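Local atomic coordinates of ABC transporter binding protein AcbH (Actinoplanes, PDB entry 3OO8), a protein that serves as the extracellular solute receptor of an ABC transporter and binds beta-D-galactopyranose as its exclusive substrate. Residues F182-G187 and Q389-P394. The protein carries 2 engineered substitutions. Numbering follows the deposited sequence.
Sequences FADKDG and QFIDQP
The CD1 methyl of Ile-391, near the C-terminal end of helix 377-392, carries the closest contacts to Phe-182 and Asp-184 in the loop that follows strand 178-181. It meets the Phe-182 ring at the edge, near the ring plane, 3.8 Å from CE2 and 4.0 Å from CZ. The same methyl lies 3.6 Å from OD2 of Asp-184, so one carbon bears on an aromatic edge and a carboxylate oxygen. Ile-391 reaches this spot because CG1 stands anti to its carbonyl carbon (chi1 -70°) and CD1 continues in an extended chain (chi2 163°), carrying the methyl well out from the helix. The CB atoms of Phe-182 and Asp-184 point toward the helix, that of Ala-183 away from it. The carboxylate is held through OD1, which accepts a hydrogen bond from the Ala-190 backbone N. A type I turn from Asp-184 to Gly-187, closed by a 3.0 Å bond from Gly-187 N to Asp-184 O, holds the Asp-184 backbone. The Phe-182 side chain also touches Trp-229 of helix 220-232 and lies about 8 Å from the side chain of Trp-142, which binds beta-D-galactose. Within the class 2 solute-binding-protein fold, the contact joins the loop between strand 178-181 and helix 191-201 to the end of helix 377-392, burying 116 Å² in total. A methyl can offer OD2 no hydrogen bond, so Ile-391 meets the loop by van der Waals contact without direction, while the polar tie runs from Gln-388 NE2, one turn earlier, to Asp-184 O.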
loop_
_atom_site.group_PDB
_atom_site.type_symbol
_atom_site.label_atom_id
_atom_site.label_comp_id
_atom_site.label_asym_id
_atom_site.label_seq_id
_atom_site.Cartn_x
_atom_site.Cartn_y
_atom_site.Cartn_z
ATOM N N PHE A 182 15.308 11.845 0.464
ATOM C CA PHE A 182 15.141 10.697 1.338
ATOM C C PHE A 182 15.002 11.149 2.793
ATOM O O PHE A 182 15.761 12.003 3.264
ATOM C CB PHE A 182 16.323 9.748 1.151
ATOM C CG PHE A 182 16.142 8.401 1.812
ATOM C CD1 PHE A 182 15.023 7.631 1.540
ATOM C CD2 PHE A 182 17.109 7.916 2.690
ATOM C CE1 PHE A 182 14.866 6.415 2.141
ATOM C CE2 PHE A 182 16.962 6.678 3.314
ATOM C CZ PHE A 182 15.825 5.929 3.027
ATOM N N ALA A 183 14.071 10.527 3.500
ATOM C CA ALA A 183 13.722 10.901 4.865
ATOM C C ALA A 183 13.259 9.673 5.635
ATOM O O ALA A 183 12.592 8.781 5.080
ATOM C CB ALA A 183 12.622 11.942 4.837
ATOM N N ASP A 184 13.639 9.600 6.911
ATOM C CA ASP A 184 13.204 8.466 7.724
ATOM C C ASP A 184 13.042 8.778 9.215
ATOM O O ASP A 184 12.952 7.873 10.033
ATOM C CB ASP A 184 14.153 7.293 7.564
ATOM C CG ASP A 184 13.504 5.966 7.940
ATOM O OD1 ASP A 184 12.301 5.778 7.637
ATOM O OD2 ASP A 184 14.216 5.099 8.510
ATOM N N LYS A 185 13.017 10.058 9.565
ATOM C CA LYS A 185 12.712 10.379 10.950
ATOM C C LYS A 185 11.381 9.760 11.393
ATOM O O LYS A 185 11.222 9.387 12.555
ATOM C CB LYS A 185 12.714 11.897 11.144
ATOM C CG LYS A 185 12.588 12.317 12.622
ATOM C CD LYS A 185 12.874 13.813 12.770
ATOM C CE LYS A 185 13.143 14.187 14.228
ATOM N NZ LYS A 185 11.904 14.074 15.040
ATOM N N ASP A 186 10.428 9.654 10.461
ATOM C CA ASP A 186 9.102 9.099 10.712
ATOM C C ASP A 186 9.062 7.577 10.854
ATOM O O ASP A 186 8.056 7.013 11.270
ATOM C CB ASP A 186 8.134 9.543 9.606
ATOM C CG ASP A 186 8.024 11.063 9.497
ATOM O OD1 ASP A 186 7.647 11.708 10.494
ATOM O OD2 ASP A 186 8.310 11.591 8.413
ATOM N N GLY A 187 10.177 6.933 10.514
ATOM C CA GLY A 187 10.381 5.506 10.779
ATOM C C GLY A 187 9.819 4.628 9.685
ATOM O O GLY A 187 10.521 3.763 9.140
ATOM N N GLN A 389 19.201 1.938 11.744
ATOM C CA GLN A 389 20.570 1.569 12.098
ATOM C C GLN A 389 21.394 1.292 10.822
ATOM O O GLN A 389 22.538 1.746 10.690
ATOM C CB GLN A 389 20.549 0.396 13.089
ATOM C CG GLN A 389 21.910 0.022 13.644
ATOM C CD GLN A 389 21.821 -1.000 14.774
ATOM O OE1 GLN A 389 20.730 -1.466 15.129
ATOM N NE2 GLN A 389 22.977 -1.368 15.328
ATOM N N PHE A 390 20.792 0.615 9.843
ATOM C CA PHE A 390 21.447 0.387 8.560
ATOM C C PHE A 390 21.753 1.709 7.833
ATOM O O PHE A 390 22.857 1.934 7.338
ATOM C CB PHE A 390 20.593 -0.514 7.646
ATOM C CG PHE A 390 21.128 -0.603 6.246
ATOM C CD1 PHE A 390 22.213 -1.425 5.939
ATOM C CD2 PHE A 390 20.576 0.169 5.223
ATOM C CE1 PHE A 390 22.718 -1.496 4.625
ATOM C CE2 PHE A 390 21.091 0.113 3.927
ATOM C CZ PHE A 390 22.150 -0.713 3.619
ATOM N N ILE A 391 20.752 2.582 7.745
ATOM C CA ILE A 391 20.903 3.878 7.110
ATOM C C ILE A 391 22.050 4.648 7.749
ATOM O O ILE A 391 22.823 5.257 7.024
ATOM C CB ILE A 391 19.596 4.678 7.163
ATOM C CG1 ILE A 391 18.564 4.037 6.220
ATOM C CG2 ILE A 391 19.833 6.170 6.811
ATOM C CD1 ILE A 391 17.135 4.471 6.462
ATOM N N ASP A 392 22.155 4.618 9.086
ATOM C CA ASP A 392 23.257 5.304 9.797
ATOM C C ASP A 392 24.657 4.785 9.446
ATOM O O ASP A 392 25.638 5.542 9.466
ATOM C CB ASP A 392 23.069 5.146 11.307
ATOM C CG ASP A 392 22.041 6.102 11.881
ATOM O OD1 ASP A 392 21.792 7.154 11.260
ATOM O OD2 ASP A 392 21.503 5.804 12.978
ATOM N N GLN A 393 24.757 3.492 9.156
ATOM C CA GLN A 393 26.033 2.843 8.856
ATOM C C GLN A 393 25.803 1.670 7.917
ATOM O O GLN A 393 25.677 0.521 8.374
ATOM C CB GLN A 393 26.693 2.318 10.134
ATOM C CG GLN A 393 26.913 3.392 11.200
ATOM C CD GLN A 393 27.942 2.999 12.262
ATOM O OE1 GLN A 393 28.499 1.900 12.239
ATOM N NE2 GLN A 393 28.220 3.921 13.177
ATOM N N PRO A 394 25.743 1.943 6.608
ATOM C CA PRO A 394 25.419 0.894 5.617
ATOM C C PRO A 394 26.572 -0.021 5.202
ATOM O O PRO A 394 27.001 -0.038 4.038
ATOM C CB PRO A 394 24.863 1.697 4.431
ATOM C CG PRO A 394 25.642 3.026 4.532
ATOM C CD PRO A 394 25.694 3.297 6.018
#